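Local coordinates for protein ascorbate-specific PTS system EIIA component (Streptococcus pyogenes serotype M1, PDB 2OQT) that probably serves as the cytoplasmic phosphoryl-carrying IIA component of a phosphoenolpyruvate-dependent phosphotransferase system that takes up ascorbate, at residues K38-A43 / L74-N79; L29-L34 / L101-A106. One frame throughout, in Å; residues are numbered along the deposited sequence.

In the fold
From the N terminus the chain passes helix 4-10 and strand 14-18 before helix 23-36, whose residues 29-34 form the first half of contact 2, and then turns through 38-43 into helix 42-55, giving the first half of contact 1. Strand 64-66 follows, and the loop 74-79 returns to close contact 1. Contact 2 is closed later by 101-106 on strand 97-105, so contact 1 is nested inside the longer loop. Contact 1 ties two surface loops together, whereas contact 2 seats a helix on the central mixed sheet. Their centres lie about 10 Å apart, and Val40 joins them: its N is 2.9 Å from Leu34 O, a probable hydrogen bond, and its CG1 packs on Ala105.

Contact 1 of 2, residues K38-A43 / L74-N79; sequences KAVTSA and LGVNRN
Ala39 lies over one face of the Arg78 guanidinium, its CA 3.7 Å above the plane and displaced toward the rim, while Lys38 O approaches NH1 obliquely. CB of Ala39 touches the same group, 3.7 Å from Arg78 NH2. The arginine chain leaves its backbone with CG anti to N and bends at chi3 (87°), which turns NE out of the extended line. NH2 is held from outside this pair of segments, by hydrogen bonds to Ser37 O, just after helix 23-36, and to Asn11 OD1 in the loop before strand 14-18.

Backbone hydrogen bonds join the two segments directly. Ala39 O takes a nearly straight bond from Asn77 N (2.9 Å, 165° at the hydrogen) and a weak, longer one from Arg78 N. Thr41 N gives a more bent bond (139°) to Gly75 O, 2.7 Å away, and Val40 CA lies 3.0 Å from Gly75 O in a CA-H...O contact. Val40 and Val76 stand side by side, with CG1 and CG2 respectively 4.2 Å apart. The Val40-Val76 pairing is a single beta bridge, joining the turn before helix 42-55 to the loop before strand 80-86 at the surface of the EIIA type 2 domain.

Contact 2 of 2, residues L29-L34 / L101-A106; sequences LAVQPL and LLTLAA
Ala30 and Thr103 meet where helix 23-36 packs on strand 97-105, a helix-on-sheet layer in the alpha/beta fold of this EIIA domain. The close part centres on Ala30: its CB points toward the strand and sits 3.7 Å from Leu101 CB and 3.4 Å from Thr103 OG1. The small methyl allows the backbones to approach, with the CA atoms of Ala30 and Leu101 6.2 Å apart.

Packing is looser toward the other end, where the CA atoms of Leu34 and Ala105 are separated by 8.7 Å. There Leu34 and Thr103 run past one another, pointing opposite ways, with CD2 of Leu34 3.8 Å from CG2 of Thr103, while the same CD2 only just reaches Ala105 CB, at 4.5 Å. Neither end is a solvent side, since all six touching residues are buried; Ala82 of strand 80-86 meets Leu34.

Thr103 divides its branches between the two kinds of contact. CG2 is anti to the backbone N and meets the leucine, whereas OG1 lies beside that N (chi1 -49°) and gives a weak hydrogen bond to Ala30 O, 3.0 Å away.

Contact 1 of 2, residues K38-A43 / L74-N79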
ATOM      1  N   LYS A  38       1.235 -15.229  -2.769  1.00 58.44           N
ATOM      2  CA  LYS A  38       2.510 -15.512  -3.452  1.00 59.09           C
ATOM      3  C   LYS A  38       2.978 -14.518  -4.555  1.00 57.99           C
ATOM      4  O   LYS A  38       3.735 -14.913  -5.440  1.00 58.12           O
ATOM      5  CB  LYS A  38       2.633 -16.979  -3.963  1.00 60.26           C
ATOM      6  CG  LYS A  38       1.722 -18.099  -3.361  1.00 63.30           C
ATOM      7  CD  LYS A  38       1.950 -18.427  -1.874  1.00 67.28           C
ATOM      8  CE  LYS A  38       2.957 -19.606  -1.618  1.00 69.17           C
ATOM      9  NZ  LYS A  38       3.018 -20.703  -2.651  1.00 67.57           N
ATOM     10  N   ALA A  39       2.592 -13.234  -4.479  1.00 56.42           N
ATOM     11  CA  ALA A  39       3.103 -12.232  -5.449  1.00 55.00           C
ATOM     12  C   ALA A  39       4.550 -11.843  -5.125  1.00 54.47           C
ATOM     13  O   ALA A  39       5.332 -11.592  -6.037  1.00 53.14           O
ATOM     14  CB  ALA A  39       2.212 -10.990  -5.493  1.00 53.87           C
ATOM     15  N   VAL A  40       4.866 -11.772  -3.814  1.00 54.25           N
ATOM     16  CA  VAL A  40       6.206 -11.498  -3.303  1.00 54.01           C
ATOM     17  C   VAL A  40       6.626 -12.470  -2.192  1.00 54.87           C
ATOM     18  O   VAL A  40       5.823 -13.218  -1.645  1.00 55.20           O
ATOM     19  CB  VAL A  40       6.388 -10.037  -2.777  1.00 53.58           C
ATOM     20  CG1 VAL A  40       5.839  -9.023  -3.764  1.00 52.51           C
ATOM     21  CG2 VAL A  40       5.751  -9.830  -1.355  1.00 53.99           C
ATOM     22  N   THR A  41       7.895 -12.357  -1.836  1.00 56.03           N
ATOM     23  CA  THR A  41       8.599 -13.181  -0.897  1.00 57.16           C
ATOM     24  C   THR A  41       8.902 -12.253   0.302  1.00 58.25           C
ATOM     25  O   THR A  41       8.785 -11.016   0.208  1.00 57.36           O
ATOM     26  CB  THR A  41       9.864 -13.720  -1.659  1.00 57.96           C
ATOM     27  OG1 THR A  41       9.499 -14.882  -2.446  1.00 58.17           O
ATOM     28  CG2 THR A  41      11.020 -14.068  -0.778  1.00 58.71           C
ATOM     29  N   SER A  42       9.256 -12.837   1.446  1.00 59.03           N
ATOM     30  CA  SER A  42       9.695 -12.045   2.576  1.00 59.80           C
ATOM     31  C   SER A  42      10.861 -11.132   2.176  1.00 59.77           C
ATOM     32  O   SER A  42      10.988 -10.024   2.665  1.00 60.43           O
ATOM     33  CB  SER A  42      10.118 -12.954   3.738  1.00 60.88           C
ATOM     34  OG  SER A  42      11.252 -13.732   3.353  1.00 62.02           O
ATOM     35  N   ALA A  43      11.730 -11.584   1.296  1.00 60.04           N
ATOM     36  CA  ALA A  43      12.899 -10.783   0.992  1.00 60.59           C
ATOM     37  C   ALA A  43      12.464  -9.377   0.492  1.00 61.16           C
ATOM     38  O   ALA A  43      13.284  -8.443   0.456  1.00 62.43           O
ATOM     39  CB  ALA A  43      13.759 -11.479  -0.022  1.00 59.31           C
ATOM     40  N   LEU A  74      12.705  -7.578  -6.450  1.00 66.30           N
ATOM     41  CA  LEU A  74      13.484  -8.126  -5.365  1.00 65.93           C
ATOM     42  C   LEU A  74      12.579  -8.824  -4.357  1.00 65.17           C
ATOM     43  O   LEU A  74      12.008  -8.201  -3.431  1.00 64.29           O
ATOM     44  CB  LEU A  74      14.341  -7.056  -4.689  1.00 66.25           C
ATOM     45  CG  LEU A  74      15.802  -7.458  -4.395  1.00 67.78           C
ATOM     46  CD1 LEU A  74      16.543  -6.221  -3.892  1.00 70.61           C
ATOM     47  CD2 LEU A  74      15.958  -8.606  -3.399  1.00 64.62           C
ATOM     48  N   GLY A  75      12.475 -10.138  -4.536  1.00 63.07           N
ATOM     49  CA  GLY A  75      11.439 -10.886  -3.849  1.00 61.74           C
ATOM     50  C   GLY A  75      10.099 -10.756  -4.564  1.00 59.66           C
ATOM     51  O   GLY A  75       9.073 -11.145  -4.001  1.00 60.36           O
ATOM     52  N   VAL A  76      10.124 -10.272  -5.809  1.00 57.23           N
ATOM     53  CA  VAL A  76       8.911  -9.988  -6.597  1.00 55.77           C
ATOM     54  C   VAL A  76       8.703 -10.932  -7.764  1.00 55.14           C
ATOM     55  O   VAL A  76       9.551 -11.006  -8.628  1.00 56.27           O
ATOM     56  CB  VAL A  76       8.910  -8.497  -7.112  1.00 55.66           C
ATOM     57  CG1 VAL A  76       7.648  -8.204  -7.923  1.00 55.08           C
ATOM     58  CG2 VAL A  76       9.054  -7.488  -5.942  1.00 51.97           C
ATOM     59  N   ASN A  77       7.596 -11.678  -7.827  1.00 55.62           N
ATOM     60  CA  ASN A  77       7.371 -12.537  -9.017  1.00 54.66           C
ATOM     61  C   ASN A  77       6.370 -11.925  -9.989  1.00 54.79           C
ATOM     62  O   ASN A  77       6.399 -12.229 -11.207  1.00 54.43           O
ATOM     63  CB  ASN A  77       7.043 -14.017  -8.677  1.00 55.33           C
ATOM     64  CG  ASN A  77       7.015 -14.975  -9.960  1.00 56.80           C
ATOM     65  OD1 ASN A  77       8.004 -15.120 -10.753  1.00 58.79           O
ATOM     66  ND2 ASN A  77       5.876 -15.634 -10.140  1.00 57.07           N
ATOM     67  N   ARG A  78       5.547 -11.017  -9.460  1.00 53.73           N
ATOM     68  CA  ARG A  78       4.336 -10.577 -10.109  1.00 53.21           C
ATOM     69  C   ARG A  78       3.928  -9.189  -9.613  1.00 53.26           C
ATOM     70  O   ARG A  78       3.955  -8.909  -8.383  1.00 52.91           O
ATOM     71  CB  ARG A  78       3.231 -11.582  -9.770  1.00 53.58           C
ATOM     72  CG  ARG A  78       1.827 -11.242 -10.267  1.00 53.28           C
ATOM     73  CD  ARG A  78       0.888 -12.438 -10.071  1.00 53.11           C
ATOM     74  NE  ARG A  78       0.230 -12.517  -8.755  1.00 55.03           N
ATOM     75  CZ  ARG A  78       0.397 -13.516  -7.874  1.00 56.24           C
ATOM     76  NH1 ARG A  78       1.255 -14.503  -8.126  1.00 48.26           N
ATOM     77  NH2 ARG A  78      -0.278 -13.510  -6.716  1.00 56.69           N
ATOM     78  N   ASN A  79       3.548  -8.322 -10.567  1.00 52.65           N
ATOM     79  CA  ASN A  79       2.954  -7.024 -10.215  1.00 52.02           C
ATOM     80  C   ASN A  79       1.660  -7.194  -9.409  1.00 51.78           C
ATOM     81  O   ASN A  79       0.770  -8.036  -9.731  1.00 51.53           O
ATOM     82  CB  ASN A  79       2.731  -6.129 -11.429  1.00 51.83           C
ATOM     83  CG  ASN A  79       3.992  -5.935 -12.292  1.00 53.92           C
ATOM     84  OD1 ASN A  79       3.858  -5.691 -13.481  1.00 57.77           O
ATOM     85  ND2 ASN A  79       5.198  -6.069 -11.720  1.00 53.90           N
TER

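Contact 2 of 2, residues L29-L34 / L101-A106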
ATOM      1  N   LEU A  29       2.923  -5.871   8.047  1.00 56.74           N
ATOM      2  CA  LEU A  29       1.499  -6.190   7.880  1.00 55.62           C
ATOM      3  C   LEU A  29       1.034  -5.796   6.495  1.00 55.87           C
ATOM      4  O   LEU A  29       0.089  -6.375   5.968  1.00 56.59           O
ATOM      5  CB  LEU A  29       0.639  -5.484   8.958  1.00 55.51           C
ATOM      6  CG  LEU A  29       0.721  -5.915  10.451  1.00 54.78           C
ATOM      7  CD1 LEU A  29       0.019  -4.866  11.302  1.00 53.88           C
ATOM      8  CD2 LEU A  29       0.145  -7.360  10.731  1.00 51.84           C
ATOM      9  N   ALA A  30       1.690  -4.806   5.894  1.00 55.42           N
ATOM     10  CA  ALA A  30       1.217  -4.271   4.643  1.00 55.19           C
ATOM     11  C   ALA A  30       1.700  -5.140   3.485  1.00 55.52           C
ATOM     12  O   ALA A  30       1.067  -5.196   2.424  1.00 56.13           O
ATOM     13  CB  ALA A  30       1.655  -2.835   4.485  1.00 54.41           C
ATOM     14  N   VAL A  31       2.824  -5.812   3.682  1.00 55.80           N
ATOM     15  CA  VAL A  31       3.413  -6.670   2.653  1.00 56.24           C
ATOM     16  C   VAL A  31       2.862  -8.101   2.774  1.00 56.17           C
ATOM     17  O   VAL A  31       2.816  -8.844   1.808  1.00 55.72           O
ATOM     18  CB  VAL A  31       4.974  -6.701   2.762  1.00 56.65           C
ATOM     19  CG1 VAL A  31       5.579  -7.554   1.651  1.00 57.47           C
ATOM     20  CG2 VAL A  31       5.583  -5.294   2.696  1.00 56.93           C
ATOM     21  N   GLN A  32       2.464  -8.490   3.981  1.00 56.46           N
ATOM     22  CA  GLN A  32       1.966  -9.837   4.235  1.00 55.43           C
ATOM     23  C   GLN A  32       0.949 -10.291   3.195  1.00 54.55           C
ATOM     24  O   GLN A  32       1.160 -11.298   2.530  1.00 55.22           O
ATOM     25  CB  GLN A  32       1.410  -9.934   5.659  1.00 56.36           C
ATOM     26  CG  GLN A  32       1.015 -11.329   6.072  1.00 56.89           C
ATOM     27  CD  GLN A  32       2.043 -12.340   5.659  1.00 60.26           C
ATOM     28  OE1 GLN A  32       3.188 -12.309   6.129  1.00 59.54           O
ATOM     29  NE2 GLN A  32       1.655 -13.244   4.742  1.00 61.90           N
ATOM     30  N   PRO A  33      -0.126  -9.532   2.983  1.00 54.06           N
ATOM     31  CA  PRO A  33      -1.148 -10.030   2.031  1.00 53.35           C
ATOM     32  C   PRO A  33      -0.612 -10.382   0.633  1.00 53.53           C
ATOM     33  O   PRO A  33      -1.360 -10.946  -0.191  1.00 53.54           O
ATOM     34  CB  PRO A  33      -2.126  -8.858   1.918  1.00 52.85           C
ATOM     35  CG  PRO A  33      -1.970  -8.113   3.157  1.00 53.63           C
ATOM     36  CD  PRO A  33      -0.494  -8.215   3.523  1.00 53.85           C
ATOM     37  N   LEU A  34       0.658 -10.047   0.371  1.00 53.09           N
ATOM     38  CA  LEU A  34       1.266 -10.232  -0.946  1.00 52.82           C
ATOM     39  C   LEU A  34       2.186 -11.409  -0.935  1.00 53.36           C
ATOM     40  O   LEU A  34       2.624 -11.918  -1.970  1.00 52.99           O
ATOM     41  CB  LEU A  34       2.043  -8.997  -1.315  1.00 51.98           C
ATOM     42  CG  LEU A  34       1.394  -8.132  -2.382  1.00 52.88           C
ATOM     43  CD1 LEU A  34      -0.110  -8.152  -2.322  1.00 53.66           C
ATOM     44  CD2 LEU A  34       2.000  -6.728  -2.393  1.00 50.03           C
ATOM     45  N   LEU A 101      -1.737   2.006   4.404  1.00 56.33           N
ATOM     46  CA  LEU A 101      -0.610   1.534   3.575  1.00 54.57           C
ATOM     47  C   LEU A 101      -1.079   0.785   2.330  1.00 54.18           C
ATOM     48  O   LEU A 101      -1.718  -0.297   2.414  1.00 52.81           O
ATOM     49  CB  LEU A 101       0.324   0.654   4.401  1.00 54.45           C
ATOM     50  CG  LEU A 101       0.939   1.412   5.602  1.00 53.55           C
ATOM     51  CD1 LEU A 101       0.056   1.312   6.859  1.00 52.61           C
ATOM     52  CD2 LEU A 101       2.376   0.955   5.875  1.00 50.94           C
ATOM     53  N   LEU A 102      -0.774   1.406   1.188  1.00 53.01           N
ATOM     54  CA  LEU A 102      -0.885   0.789  -0.125  1.00 52.82           C
ATOM     55  C   LEU A 102       0.466   0.329  -0.696  1.00 52.32           C
ATOM     56  O   LEU A 102       1.106   1.020  -1.479  1.00 52.63           O
ATOM     57  CB  LEU A 102      -1.545   1.754  -1.103  1.00 52.88           C
ATOM     58  CG  LEU A 102      -2.556   1.063  -2.008  1.00 53.25           C
ATOM     59  CD1 LEU A 102      -3.672   2.028  -2.359  1.00 53.33           C
ATOM     60  CD2 LEU A 102      -1.901   0.513  -3.236  1.00 53.94           C
ATOM     61  N   THR A 103       0.885  -0.853  -0.286  1.00 51.86           N
ATOM     62  CA  THR A 103       1.969  -1.585  -0.911  1.00 50.52           C
ATOM     63  C   THR A 103       1.878  -1.796  -2.402  1.00 50.00           C
ATOM     64  O   THR A 103       0.848  -2.192  -2.946  1.00 49.66           O
ATOM     65  CB  THR A 103       2.055  -2.921  -0.248  1.00 50.17           C
ATOM     66  OG1 THR A 103       2.039  -2.630   1.140  1.00 51.42           O
ATOM     67  CG2 THR A 103       3.343  -3.657  -0.624  1.00 47.12           C
ATOM     68  N   LEU A 104       3.015  -1.601  -3.028  1.00 48.66           N
ATOM     69  CA  LEU A 104       3.134  -1.701  -4.454  1.00 50.00           C
ATOM     70  C   LEU A 104       4.278  -2.629  -4.774  1.00 49.60           C
ATOM     71  O   LEU A 104       5.350  -2.442  -4.240  1.00 50.54           O
ATOM     72  CB  LEU A 104       3.491  -0.310  -4.959  1.00 50.57           C
ATOM     73  CG  LEU A 104       3.851  -0.048  -6.402  1.00 52.10           C
ATOM     74  CD1 LEU A 104       4.316   1.390  -6.426  1.00 53.01           C
ATOM     75  CD2 LEU A 104       4.948  -0.879  -6.846  1.00 52.75           C
ATOM     76  N   ALA A 105       4.074  -3.629  -5.621  1.00 49.81           N
ATOM     77  CA  ALA A 105       5.207  -4.460  -6.075  1.00 50.29           C
ATOM     78  C   ALA A 105       5.287  -4.553  -7.580  1.00 51.01           C
ATOM     79  O   ALA A 105       4.269  -4.747  -8.287  1.00 51.65           O
ATOM     80  CB  ALA A 105       5.187  -5.872  -5.438  1.00 49.33           C
ATOM     81  N   ALA A 106       6.502  -4.437  -8.078  1.00 52.30           N
ATOM     82  CA  ALA A 106       6.686  -4.457  -9.510  1.00 54.70           C
ATOM     83  C   ALA A 106       7.963  -5.137  -9.900  1.00 55.90           C
ATOM     84  O   ALA A 106       8.981  -4.999  -9.219  1.00 55.23           O
ATOM     85  CB  ALA A 106       6.647  -3.010 -10.087  1.00 53.79           C
TER